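PDB 6WOP: 4-aminobutyrate transaminase from Acinetobacter baumannii, which probably transfers the amino group of 4-aminobutyrate to 2-oxoglutarate, as a class-III aminotransferase dependent on pyridoxal 5'-phosphate. Local coordinates for residues A[65-68]-A[69-73]; A[373-377]-A[378-382]; A[179-182]-A[183-187]; A[314-318]-A[319-323]; A[194-198]-A[199-203]. One frame throughout, in Å; residues are numbered along the deposited sequence. Where two conformers were deposited one is given.

Contact 1 of 5, residues A[65-68]-A[69-73]; sequences AAVT and EQLTK
L71 lays its side chain back along the helix over the carbonyl of V67, its CG 3.2 Å from V67 O and 4.3 Å from V67 CG1. The first torsion (chi1 -70°) places CG beside the backbone N, back over the preceding turn, where it meets both the oxygen and the valine branch. The same V67 O accepts the backbone N-H of L71 at 2.9 Å; T68 O offers that N-H a second, weak bond. Upstream, E69 N bonds to A65 O and Q70 N to A66 O, the regular i to i+4 pattern. The last turn closes differently: T72 OG1 donates to E69 O over 2.7 Å in the carbonyl plane, and T72 N reaches the same oxygen at 3.0 Å, so two donors from one residue grip it. T72 CG2 lies 3.6 Å from T68 O. K73 extends its chain back beside the last turn, where NZ makes a long salt bridge with E69 OE2 at 3.7 Å. The polar ends of T68 and Q70 turn to I64 O and F74 O respectively. V67 and L71 pack on I304 of helix 303-318 and on L71 of the second subunit. These features are typical of an amphipathic helix C-terminus, here of helix 61-71, with its apolar stripe at a subunit interface.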
loop_
_atom_site.group_PDB
_atom_site.type_symbol
_atom_site.label_atom_id
_atom_site.label_comp_id
_atom_site.label_asym_id
_atom_site.label_seq_id
_atom_site.Cartn_x
_atom_site.Cartn_y
_atom_site.Cartn_z
ATOM N N ALA A 65 37.657 -10.790 -25.737
ATOM C CA ALA A 65 37.689 -11.821 -26.780
ATOM C C ALA A 65 36.354 -12.572 -26.846
ATOM O O ALA A 65 35.825 -12.831 -27.931
ATOM C CB ALA A 65 38.827 -12.817 -26.547
ATOM N N ALA A 66 35.780 -12.898 -25.697
ATOM C CA ALA A 66 34.519 -13.656 -25.723
ATOM C C ALA A 66 33.406 -12.832 -26.318
ATOM O O ALA A 66 32.542 -13.375 -27.030
ATOM C CB ALA A 66 34.125 -14.112 -24.309
ATOM N N VAL A 67 33.367 -11.525 -25.988
ATOM C CA VAL A 67 32.343 -10.621 -26.524
ATOM C C VAL A 67 32.577 -10.392 -28.008
ATOM O O VAL A 67 31.629 -10.345 -28.798
ATOM C CB VAL A 67 32.346 -9.273 -25.767
ATOM C CG1 VAL A 67 31.466 -8.202 -26.518
ATOM C CG2 VAL A 67 31.775 -9.533 -24.335
ATOM N N THR A 68 33.841 -10.250 -28.409
ATOM C CA THR A 68 34.145 -10.081 -29.829
ATOM C C THR A 68 33.632 -11.276 -30.600
ATOM O O THR A 68 33.065 -11.124 -31.694
ATOM C CB THR A 68 35.664 -9.910 -30.007
ATOM O OG1 THR A 68 36.038 -8.638 -29.451
ATOM C CG2 THR A 68 36.113 -9.991 -31.485
ATOM N N GLU A 69 33.799 -12.493 -30.034
ATOM C CA GLU A 69 33.320 -13.670 -30.759
ATOM C C GLU A 69 31.795 -13.691 -30.801
ATOM O O GLU A 69 31.200 -13.995 -31.832
ATOM C CB GLU A 69 33.850 -14.941 -30.110
ATOM C CG GLU A 69 33.237 -16.240 -30.587
ATOM C CD GLU A 69 33.668 -16.652 -31.997
ATOM O OE1 GLU A 69 34.511 -15.967 -32.646
ATOM O OE2 GLU A 69 33.139 -17.691 -32.453
ATOM N N GLN A 70 31.145 -13.386 -29.689
ATOM C CA GLN A 70 29.673 -13.358 -29.722
ATOM C C GLN A 70 29.139 -12.293 -30.690
ATOM O O GLN A 70 28.049 -12.471 -31.261
ATOM C CB GLN A 70 29.109 -13.110 -28.313
ATOM C CG GLN A 70 27.556 -13.167 -28.333
ATOM C CD GLN A 70 27.034 -14.602 -28.567
ATOM O OE1 GLN A 70 27.661 -15.558 -28.115
ATOM N NE2 GLN A 70 25.917 -14.746 -29.257
ATOM N N LEU A 71 29.869 -11.191 -30.911
ATOM C CA LEU A 71 29.387 -10.203 -31.856
ATOM C C LEU A 71 29.336 -10.754 -33.274
ATOM O O LEU A 71 28.663 -10.154 -34.113
ATOM C CB LEU A 71 30.283 -8.961 -31.875
ATOM C CG LEU A 71 30.250 -8.058 -30.634
ATOM C CD1 LEU A 71 31.379 -6.961 -30.773
ATOM C CD2 LEU A 71 28.865 -7.419 -30.573
ATOM N N THR A 72 30.080 -11.828 -33.573
ATOM C CA THR A 72 29.987 -12.441 -34.888
ATOM C C THR A 72 28.803 -13.397 -34.972
ATOM O O THR A 72 28.533 -13.943 -36.039
ATOM C CB THR A 72 31.250 -13.251 -35.261
ATOM O OG1 THR A 72 31.261 -14.457 -34.510
ATOM C CG2 THR A 72 32.491 -12.503 -34.935
ATOM N N LYS A 73 28.100 -13.623 -33.885
ATOM C CA LYS A 73 27.012 -14.589 -33.884
ATOM C C LYS A 73 25.654 -13.900 -33.759
ATOM O O LYS A 73 24.868 -13.918 -34.718
ATOM C CB LYS A 73 27.224 -15.590 -32.756
ATOM C CG LYS A 73 28.525 -16.444 -32.952
ATOM C CD LYS A 73 28.760 -17.332 -31.727
ATOM C CE LYS A 73 30.016 -18.208 -31.835
ATOM N NZ LYS A 73 30.238 -18.939 -30.520
#

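Contact 2 of 5, residues A[373-377]-A[378-382]; sequences YAMEN and GLLLL
A374 is the tight point of this turn: its CB lies 3.5 Å from L381 CD1, closer than usual van der Waals contact, and 3.8 Å from L379 CD2. The two leucines therefore meet one methyl from the strand side, and I410 and L411 of helix 401-416 pack on L379 and L381 respectively. M375 makes a slacker contact, lying side by side with L380 and pointing the same way, CE 4.0 Å from L380 CD1. The solvent side is polar. There N377, exposed, swings CG beside its own backbone N (chi1 -68°), which brings ND2 to Y373 O at 2.9 Å; the acceptor lies near the amide plane, and ND2 also sits over the centre of one face of the Y373 ring. Between the two sides runs the backbone closure. A374 O takes L379 N at 2.9 Å, with the donor above the carbonyl plane, and N377 N from the opposite face. G378 N completes the closure with a weak bond to M375 O at 3.4 Å. The bonds from L379 N and G378 N, with the positive phi of G378 (82°), identify G378 as the C' residue of a Schellman motif that ends helix 364-376 and turns the chain into strand 379-384 of a mixed sheet.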
loop_
_atom_site.group_PDB
_atom_site.type_symbol
_atom_site.label_atom_id
_atom_site.label_comp_id
_atom_site.label_asym_id
_atom_site.label_seq_id
_atom_site.Cartn_x
_atom_site.Cartn_y
_atom_site.Cartn_z
ATOM N N TYR A 373 42.470 14.868 -2.753
ATOM C CA TYR A 373 43.910 14.772 -2.967
ATOM C C TYR A 373 44.228 13.639 -3.926
ATOM O O TYR A 373 45.074 13.783 -4.819
ATOM C CB TYR A 373 44.635 14.521 -1.668
ATOM C CG TYR A 373 46.113 14.349 -1.901
ATOM C CD1 TYR A 373 46.655 13.106 -2.199
ATOM C CD2 TYR A 373 46.970 15.437 -1.832
ATOM C CE1 TYR A 373 47.990 12.950 -2.422
ATOM C CE2 TYR A 373 48.300 15.290 -2.072
ATOM C CZ TYR A 373 48.803 14.037 -2.340
ATOM O OH TYR A 373 50.136 13.866 -2.562
ATOM N N ALA A 374 43.600 12.483 -3.707
ATOM C CA ALA A 374 43.856 11.336 -4.557
ATOM C C ALA A 374 43.493 11.656 -5.988
ATOM O O ALA A 374 44.273 11.382 -6.913
ATOM C CB ALA A 374 43.086 10.117 -4.064
ATOM N N MET A 375 42.319 12.255 -6.189
ATOM C CA MET A 375 41.898 12.608 -7.541
ATOM C C MET A 375 42.916 13.535 -8.204
ATOM O O MET A 375 43.247 13.340 -9.375
ATOM C CB MET A 375 40.520 13.264 -7.544
ATOM C CG MET A 375 39.992 13.428 -8.965
ATOM S SD MET A 375 39.273 11.857 -9.441
ATOM C CE MET A 375 37.806 11.987 -8.307
ATOM N N GLU A 376 43.435 14.535 -7.471
ATOM C CA GLU A 376 44.408 15.410 -8.131
ATOM C C GLU A 376 45.745 14.726 -8.326
ATOM O O GLU A 376 46.535 15.180 -9.156
ATOM C CB GLU A 376 44.620 16.747 -7.363
ATOM C CG GLU A 376 43.324 17.317 -6.770
ATOM C CD GLU A 376 43.459 18.060 -5.414
ATOM O OE1 GLU A 376 42.500 18.063 -4.609
ATOM O OE2 GLU A 376 44.526 18.699 -5.179
ATOM N N ASN A 377 46.002 13.584 -7.688
ATOM C CA ASN A 377 47.259 12.886 -7.945
ATOM C C ASN A 377 47.070 11.538 -8.645
ATOM O O ASN A 377 47.936 10.658 -8.548
ATOM C CB ASN A 377 48.068 12.727 -6.657
ATOM C CG ASN A 377 48.578 14.047 -6.150
ATOM O OD1 ASN A 377 49.600 14.539 -6.596
ATOM N ND2 ASN A 377 47.829 14.665 -5.268
ATOM N N GLY A 378 45.993 11.396 -9.419
ATOM C CA GLY A 378 45.845 10.253 -10.316
ATOM C C GLY A 378 45.332 8.981 -9.678
ATOM O O GLY A 378 45.707 7.864 -10.109
ATOM N N LEU A 379 44.459 9.108 -8.689
ATOM C CA LEU A 379 43.905 7.971 -7.959
ATOM C C LEU A 379 42.405 8.198 -7.752
ATOM O O LEU A 379 42.000 9.186 -7.157
ATOM C CB LEU A 379 44.644 7.767 -6.613
ATOM C CG LEU A 379 44.024 6.617 -5.809
ATOM C CD1 LEU A 379 44.175 5.174 -6.541
ATOM C CD2 LEU A 379 44.542 6.646 -4.367
ATOM N N LEU A 380 41.573 7.297 -8.272
ATOM C CA LEU A 380 40.125 7.434 -8.214
ATOM C C LEU A 380 39.611 6.646 -7.026
ATOM O O LEU A 380 39.679 5.412 -7.045
ATOM C CB LEU A 380 39.502 6.899 -9.511
ATOM C CG LEU A 380 37.960 6.798 -9.584
ATOM C CD1 LEU A 380 37.322 8.160 -9.355
ATOM C CD2 LEU A 380 37.502 6.266 -10.940
ATOM N N LEU A 381 39.012 7.348 -6.043
ATOM C CA LEU A 381 38.510 6.773 -4.795
ATOM C C LEU A 381 37.023 7.024 -4.633
ATOM O O LEU A 381 36.550 8.123 -4.942
ATOM C CB LEU A 381 39.216 7.413 -3.557
ATOM C CG LEU A 381 40.715 7.123 -3.365
ATOM C CD1 LEU A 381 41.329 7.855 -2.115
ATOM C CD2 LEU A 381 40.861 5.603 -3.273
ATOM N N LEU A 382 36.300 6.028 -4.093
ATOM C CA LEU A 382 34.885 6.186 -3.749
ATOM C C LEU A 382 34.646 6.307 -2.245
ATOM O O LEU A 382 35.318 5.647 -1.445
ATOM C CB LEU A 382 34.074 5.001 -4.241
ATOM C CG LEU A 382 34.190 4.640 -5.733
ATOM C CD1 LEU A 382 33.475 3.322 -5.922
ATOM C CD2 LEU A 382 33.583 5.745 -6.597
#

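Contact 3 of 5, residues A[179-182]-A[183-187]; sequences ISVD and AAIES
An N-cap opens helix 181-194, and S180 is the capping residue. Its OG takes the backbone N-H of A183 at 3.0 Å with a fairly straight N-H...O angle of 159°. The torsion accounts for this: at chi1 63° OG stands between the backbone N and the carbonyl carbon, turned over the first helical turn, where it also lies 3.6 Å from A183 CB. The carbonyl of S180 serves the next amide, A184 N, at 2.9 Å, so one residue receives two successive N-H groups. From there the ordinary helical pattern takes over. I185 N approaches V181 O almost straight down the carbonyl bond, with a C=O...N angle of 167°, and E186 N reaches D182 O at 2.8 Å. I185 CG1 folds back to 3.5 Å from V181 O and touches V181 CG1 at 4.3 Å; both side chains face helix 220-233, V181 on E221 and R225, I185 on F222. Before the cap, I179 CG2 loosely brushes A183 CB at 4.4 Å. D182 OD1 forms a salt bridge with R225. Further on, S187 OG donates to A184 O at 2.8 Å. A serine oxygen accepting at the amide end, with an aspartate in the first turn, implies electrostatics probably favourable to the helix dipole, while the D182 carboxylate also ties this turn to helix 220-233.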
loop_
_atom_site.group_PDB
_atom_site.type_symbol
_atom_site.label_atom_id
_atom_site.label_comp_id
_atom_site.label_asym_id
_atom_site.label_seq_id
_atom_site.Cartn_x
_atom_site.Cartn_y
_atom_site.Cartn_z
ATOM N N ILE A 179 26.053 -2.082 18.059
ATOM C CA ILE A 179 24.854 -2.835 17.724
ATOM C C ILE A 179 25.249 -4.311 17.711
ATOM O O ILE A 179 25.771 -4.828 16.723
ATOM C CB ILE A 179 24.242 -2.390 16.398
ATOM C CG1 ILE A 179 23.881 -0.900 16.478
ATOM C CG2 ILE A 179 23.018 -3.234 16.029
ATOM C CD1 ILE A 179 23.734 -0.222 15.137
ATOM N N SER A 180 25.029 -4.992 18.833
ATOM C CA SER A 180 25.433 -6.378 18.977
ATOM C C SER A 180 24.569 -7.291 18.108
ATOM O O SER A 180 23.515 -6.902 17.585
ATOM C CB SER A 180 25.339 -6.795 20.436
ATOM O OG SER A 180 23.985 -6.708 20.866
ATOM N N VAL A 181 25.038 -8.525 17.940
ATOM C CA VAL A 181 24.194 -9.529 17.288
ATOM C C VAL A 181 22.875 -9.682 18.043
ATOM O O VAL A 181 21.799 -9.707 17.434
ATOM C CB VAL A 181 24.951 -10.858 17.196
ATOM C CG1 VAL A 181 24.050 -11.962 16.680
ATOM C CG2 VAL A 181 26.200 -10.657 16.277
ATOM N N ASP A 182 22.930 -9.717 19.389
ATOM C CA ASP A 182 21.673 -9.761 20.159
ATOM C C ASP A 182 20.742 -8.626 19.781
ATOM O O ASP A 182 19.527 -8.833 19.592
ATOM C CB ASP A 182 21.978 -9.676 21.637
ATOM C CG ASP A 182 22.365 -10.999 22.240
ATOM O OD1 ASP A 182 22.201 -12.032 21.593
ATOM O OD2 ASP A 182 22.813 -10.997 23.394
ATOM N N ALA A 183 21.271 -7.390 19.731
ATOM C CA ALA A 183 20.390 -6.254 19.431
ATOM C C ALA A 183 19.810 -6.362 18.046
ATOM O O ALA A 183 18.660 -5.946 17.811
ATOM C CB ALA A 183 21.145 -4.942 19.566
ATOM N N ALA A 184 20.615 -6.826 17.075
ATOM C CA ALA A 184 20.106 -6.962 15.713
ATOM C C ALA A 184 19.017 -8.027 15.642
ATOM O O ALA A 184 17.977 -7.849 14.984
ATOM C CB ALA A 184 21.303 -7.288 14.764
ATOM N N ILE A 185 19.241 -9.166 16.284
ATOM C CA ILE A 185 18.225 -10.201 16.254
ATOM C C ILE A 185 16.974 -9.702 16.961
ATOM O O ILE A 185 15.847 -9.863 16.473
ATOM C CB ILE A 185 18.777 -11.494 16.904
ATOM C CG1 ILE A 185 19.792 -12.198 15.978
ATOM C CG2 ILE A 185 17.644 -12.506 17.237
ATOM C CD1 ILE A 185 19.194 -12.777 14.760
ATOM N N GLU A 186 17.155 -9.015 18.079
ATOM C CA GLU A 186 15.996 -8.481 18.800
ATOM C C GLU A 186 15.199 -7.529 17.935
ATOM O O GLU A 186 13.959 -7.515 18.016
ATOM C CB GLU A 186 16.461 -7.785 20.090
ATOM C CG GLU A 186 15.387 -7.285 20.946
ATOM C CD GLU A 186 15.894 -6.782 22.311
ATOM O OE1 GLU A 186 16.996 -7.224 22.734
ATOM O OE2 GLU A 186 15.182 -5.939 22.934
ATOM N N SER A 187 15.881 -6.731 17.069
ATOM C CA SER A 187 15.131 -5.791 16.213
ATOM C C SER A 187 14.298 -6.515 15.159
ATOM O O SER A 187 13.196 -6.071 14.832
ATOM C CB SER A 187 16.084 -4.797 15.556
ATOM O OG SER A 187 16.735 -5.419 14.455
#

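Contact 4 of 5, residues A[314-318]-A[319-323]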
loop_
_atom_site.group_PDB
_atom_site.type_symbol
_atom_site.label_atom_id
_atom_site.label_comp_id
_atom_site.label_asym_id
_atom_site.label_seq_id
_atom_site.Cartn_x
_atom_site.Cartn_y
_atom_site.Cartn_z
ATOM N N ASP A 314 35.871 -17.915 -15.918
ATOM C CA ASP A 314 37.141 -18.505 -16.364
ATOM C C ASP A 314 38.311 -17.759 -15.754
ATOM O O ASP A 314 39.286 -18.356 -15.277
ATOM C CB ASP A 314 37.238 -18.375 -17.893
ATOM C CG ASP A 314 36.394 -19.375 -18.635
ATOM O OD1 ASP A 314 35.834 -20.267 -17.982
ATOM O OD2 ASP A 314 36.331 -19.282 -19.912
ATOM N N ALA A 315 38.251 -16.428 -15.807
ATOM C CA ALA A 315 39.417 -15.647 -15.392
ATOM C C ALA A 315 39.597 -15.755 -13.887
ATOM O O ALA A 315 40.724 -15.917 -13.398
ATOM C CB ALA A 315 39.257 -14.170 -15.794
ATOM N N ILE A 316 38.496 -15.674 -13.128
ATOM C CA ILE A 316 38.603 -15.772 -11.672
ATOM C C ILE A 316 39.311 -17.058 -11.278
ATOM O O ILE A 316 40.181 -17.076 -10.394
ATOM C CB ILE A 316 37.201 -15.675 -11.036
ATOM C CG1 ILE A 316 36.684 -14.214 -11.121
ATOM C CG2 ILE A 316 37.193 -16.221 -9.583
ATOM C CD1 ILE A 316 35.141 -14.136 -10.781
ATOM N N GLU A 317 38.967 -18.165 -11.940
ATOM C CA GLU A 317 39.533 -19.449 -11.525
ATOM C C GLU A 317 40.896 -19.699 -12.150
ATOM O O GLU A 317 41.791 -20.257 -11.496
ATOM C CB GLU A 317 38.555 -20.557 -11.870
ATOM C CG GLU A 317 37.205 -20.279 -11.107
ATOM C CD GLU A 317 36.162 -21.383 -11.250
ATOM O OE1 GLU A 317 36.297 -22.202 -12.193
ATOM O OE2 GLU A 317 35.205 -21.447 -10.418
ATOM N N GLU A 318 41.083 -19.244 -13.389
ATOM C CA GLU A 318 42.367 -19.433 -14.058
ATOM C C GLU A 318 43.432 -18.516 -13.482
ATOM O O GLU A 318 44.604 -18.889 -13.418
ATOM C CB GLU A 318 42.223 -19.199 -15.571
ATOM C CG GLU A 318 43.549 -19.147 -16.330
ATOM C CD GLU A 318 44.305 -20.452 -16.319
ATOM O OE1 GLU A 318 45.541 -20.427 -16.534
ATOM O OE2 GLU A 318 43.675 -21.508 -16.099
ATOM N N GLU A 319 43.059 -17.309 -13.080
ATOM C CA GLU A 319 44.001 -16.321 -12.580
ATOM C C GLU A 319 44.022 -16.268 -11.066
ATOM O O GLU A 319 44.700 -15.410 -10.502
ATOM C CB GLU A 319 43.654 -14.947 -13.191
ATOM C CG GLU A 319 43.713 -15.094 -14.732
ATOM C CD GLU A 319 43.323 -13.835 -15.526
ATOM O OE1 GLU A 319 43.257 -12.751 -14.929
ATOM O OE2 GLU A 319 43.156 -13.952 -16.761
ATOM N N ASN A 320 43.299 -17.175 -10.392
ATOM C CA ASN A 320 43.335 -17.264 -8.932
ATOM C C ASN A 320 42.992 -15.923 -8.296
ATOM O O ASN A 320 43.703 -15.426 -7.416
ATOM C CB ASN A 320 44.716 -17.726 -8.436
ATOM C CG ASN A 320 45.085 -19.079 -8.933
ATOM O OD1 ASN A 320 44.328 -20.029 -8.785
ATOM N ND2 ASN A 320 46.271 -19.189 -9.517
ATOM N N LEU A 321 41.911 -15.322 -8.758
ATOM C CA LEU A 321 41.572 -13.998 -8.276
ATOM C C LEU A 321 40.956 -13.989 -6.875
ATOM O O LEU A 321 41.046 -12.948 -6.212
ATOM C CB LEU A 321 40.619 -13.291 -9.251
ATOM C CG LEU A 321 41.236 -12.973 -10.612
ATOM C CD1 LEU A 321 40.241 -12.137 -11.454
ATOM C CD2 LEU A 321 42.624 -12.305 -10.561
ATOM N N CYS A 322 40.363 -15.094 -6.395
ATOM C CA CYS A 322 40.039 -15.168 -4.965
ATOM C C CYS A 322 41.304 -15.012 -4.118
ATOM O O CYS A 322 41.343 -14.206 -3.175
ATOM C CB CYS A 322 39.326 -16.485 -4.631
ATOM S SG CYS A 322 37.493 -16.359 -4.919
ATOM N N ASP A 323 42.361 -15.753 -4.462
ATOM C CA ASP A 323 43.616 -15.612 -3.725
ATOM C C ASP A 323 44.186 -14.197 -3.853
ATOM O O ASP A 323 44.690 -13.641 -2.869
ATOM C CB ASP A 323 44.656 -16.615 -4.228
ATOM C CG ASP A 323 44.380 -18.035 -3.799
ATOM O OD1 ASP A 323 43.691 -18.289 -2.794
ATOM O OD2 ASP A 323 44.874 -18.911 -4.516
HETATM O O HOH W 1 39.922 -17.822 -7.787
#
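Chi1 of -73° at I316 and -66° at L321 sets I316 CG1 and L321 CG each beside its own backbone N, and the two side chains then cross at about a right angle, I316 CG1 4.1 Å from L321 CD1. E319 has a similar first torsion and an extended chain beyond CG; it runs alongside A315, with CB 3.1 Å from A315 O and OE2 4.0 Å from A315 CB. E319 OE2 is hydrogen-bonded to H60 NE2. The backbone changes direction here. E319 N still bonds to A315 O at 2.7 Å, as in the helix, but E319 is the first residue to leave helical angles, and N320 follows with positive phi. Beyond that turn L321 N bonds I316 O at 3.0 Å, in the carbonyl plane and on a lone pair. A water donates to the same oxygen at 2.7 Å and accepts from C322 N at 3.1 Å, so both L321 N and the water grip I316 O, and the water carries its link into the next helix. D314 and E317 form salt bridges with R93 and R97 of helix 85-97. Here helix 303-318 ends and helix 321-342 starts after a two-residue break, with I316 and C322 packed on A247 and L321 on T398, residues of neighbouring loops.

Contact 5 of 5, residues A[194-198]-A[199-203]; sequences EDIAP and HDVAA
I196 lies across both D200 and V201 at an oblique angle, its two branches dividing the work. CG1 is anti to the backbone N (chi1 -176°) and runs out beside D200, 3.7 Å from its CB, carrying CD1 to 3.4 Å from D200 O. The other branch, CG2, meets V201 CG2 at 3.7 Å. V201 CG2 also approaches A197 O, from a direction roughly perpendicular to its contact with I196. Two backbone bonds close the turn beside these contacts: D200 N to A197 O at 2.9 Å and V201 N to P198 O at 3.0 Å. In both, the donor stands well above the carbonyl plane, 52° and 61° out of it, which fits the tight i to i+3 winding. D200 turns its carboxylate back toward the turn's start, where a water donates to OD2 at 2.7 Å and accepts from A197 N. Around it, I196 packs on F168 and I191, and P198 and V201 on F192, while R158 of the third subunit packs on A197 and D200. This is a 3-10 turn led by P198, part of the connection from helix 181-194 into strand 201-206, inside the seven-strand mixed sheet that runs from 104-109 to 167-170.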
loop_
_atom_site.group_PDB
_atom_site.type_symbol
_atom_site.label_atom_id
_atom_site.label_comp_id
_atom_site.label_asym_id
_atom_site.label_seq_id
_atom_site.Cartn_x
_atom_site.Cartn_y
_atom_site.Cartn_z
ATOM N N GLU A 194 5.500 -6.159 16.236
ATOM C CA GLU A 194 4.902 -4.834 16.089
ATOM C C GLU A 194 4.341 -4.545 14.713
ATOM O O GLU A 194 3.356 -3.790 14.626
ATOM C CB GLU A 194 5.943 -3.736 16.414
ATOM C CG GLU A 194 6.453 -3.890 17.896
ATOM C CD GLU A 194 7.692 -3.045 18.200
ATOM O OE1 GLU A 194 8.167 -2.300 17.312
ATOM O OE2 GLU A 194 8.189 -3.151 19.324
ATOM N N ASP A 195 5.006 -5.013 13.648
ATOM C CA ASP A 195 4.737 -4.593 12.276
ATOM C C ASP A 195 4.019 -5.654 11.458
ATOM O O ASP A 195 3.084 -5.348 10.680
ATOM C CB ASP A 195 6.061 -4.239 11.557
ATOM C CG ASP A 195 6.673 -2.945 12.057
ATOM O OD1 ASP A 195 6.050 -1.876 11.842
ATOM O OD2 ASP A 195 7.753 -3.000 12.687
ATOM N N ILE A 196 4.498 -6.891 11.540
ATOM C CA ILE A 196 4.044 -7.904 10.585
ATOM C C ILE A 196 4.265 -9.289 11.186
ATOM O O ILE A 196 5.368 -9.609 11.657
ATOM C CB ILE A 196 4.756 -7.790 9.217
ATOM C CG1 ILE A 196 4.142 -8.830 8.267
ATOM C CG2 ILE A 196 6.367 -7.907 9.346
ATOM C CD1 ILE A 196 4.607 -8.701 6.774
ATOM N N ALA A 197 3.231 -10.129 11.172
ATOM C CA ALA A 197 3.369 -11.452 11.748
ATOM C C ALA A 197 4.385 -12.287 10.960
ATOM O O ALA A 197 4.512 -12.163 9.739
ATOM C CB ALA A 197 2.025 -12.174 11.794
ATOM N N PRO A 198 5.119 -13.184 11.639
ATOM C CA PRO A 198 6.105 -13.991 10.887
ATOM C C PRO A 198 5.482 -14.735 9.700
ATOM O O PRO A 198 6.127 -14.871 8.657
ATOM C CB PRO A 198 6.663 -14.966 11.958
ATOM C CG PRO A 198 6.395 -14.324 13.259
ATOM C CD PRO A 198 5.106 -13.507 13.084
ATOM N N HIS A 199 4.232 -15.225 9.811
ATOM C CA HIS A 199 3.684 -16.016 8.714
ATOM C C HIS A 199 3.169 -15.131 7.586
ATOM O O HIS A 199 2.622 -15.644 6.592
ATOM C CB HIS A 199 2.591 -16.983 9.266
ATOM C CG HIS A 199 3.147 -18.121 10.079
ATOM N ND1 HIS A 199 2.370 -18.917 10.898
ATOM C CD2 HIS A 199 4.411 -18.607 10.177
ATOM C CE1 HIS A 199 3.127 -19.842 11.463
ATOM N NE2 HIS A 199 4.369 -19.674 11.042
ATOM N N ASP A 200 3.343 -13.814 7.693
ATOM C CA ASP A 200 3.140 -12.963 6.523
ATOM C C ASP A 200 4.441 -12.470 5.914
ATOM O O ASP A 200 4.395 -11.577 5.056
ATOM C CB ASP A 200 2.287 -11.754 6.883
ATOM C CG ASP A 200 0.829 -12.097 6.949
ATOM O OD1 ASP A 200 0.324 -12.651 5.959
ATOM O OD2 ASP A 200 0.212 -11.829 7.996
ATOM N N VAL A 201 5.591 -12.925 6.409
ATOM C CA VAL A 201 6.897 -12.475 5.892
ATOM C C VAL A 201 7.375 -13.515 4.882
ATOM O O VAL A 201 7.592 -14.673 5.243
ATOM C CB VAL A 201 7.945 -12.280 7.020
ATOM C CG1 VAL A 201 9.331 -11.874 6.472
ATOM C CG2 VAL A 201 7.480 -11.232 8.050
ATOM N N ALA A 202 7.588 -13.084 3.620
ATOM C CA ALA A 202 8.116 -13.964 2.574
ATOM C C ALA A 202 9.616 -14.165 2.710
ATOM O O ALA A 202 10.114 -15.286 2.527
ATOM C CB ALA A 202 7.822 -13.404 1.163
ATOM N N ALA A 203 10.368 -13.103 2.987
ATOM C CA ALA A 203 11.809 -13.241 2.992
ATOM C C ALA A 203 12.418 -12.211 3.908
ATOM O O ALA A 203 11.882 -11.098 4.071
ATOM C CB ALA A 203 12.427 -13.054 1.584
HETATM O O HOH W 2 0.809 -9.829 9.708
#

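How the contacts relate
Contacts 3 and 5 bracket one helix: the first holds the start of helix 181-194, the second begins at its last residue and leads into strand 201-206; their centres are about 18 Å apart and their nearest atoms about 7 Å. Contacts 1 and 4 are likewise close, about 7 Å at nearest atoms, and share helix 303-318, which contact 1 packs against and contact 4 terminates. Contact 2 has its centre about 28 Å from that of contact 4 and about 34 Å from that of contact 1; contacts 1 and 2 both touch the second subunit, whereas contact 5 meets the third. A tartrate, probably from crystallisation, lies near the I185 side chain in contact 3.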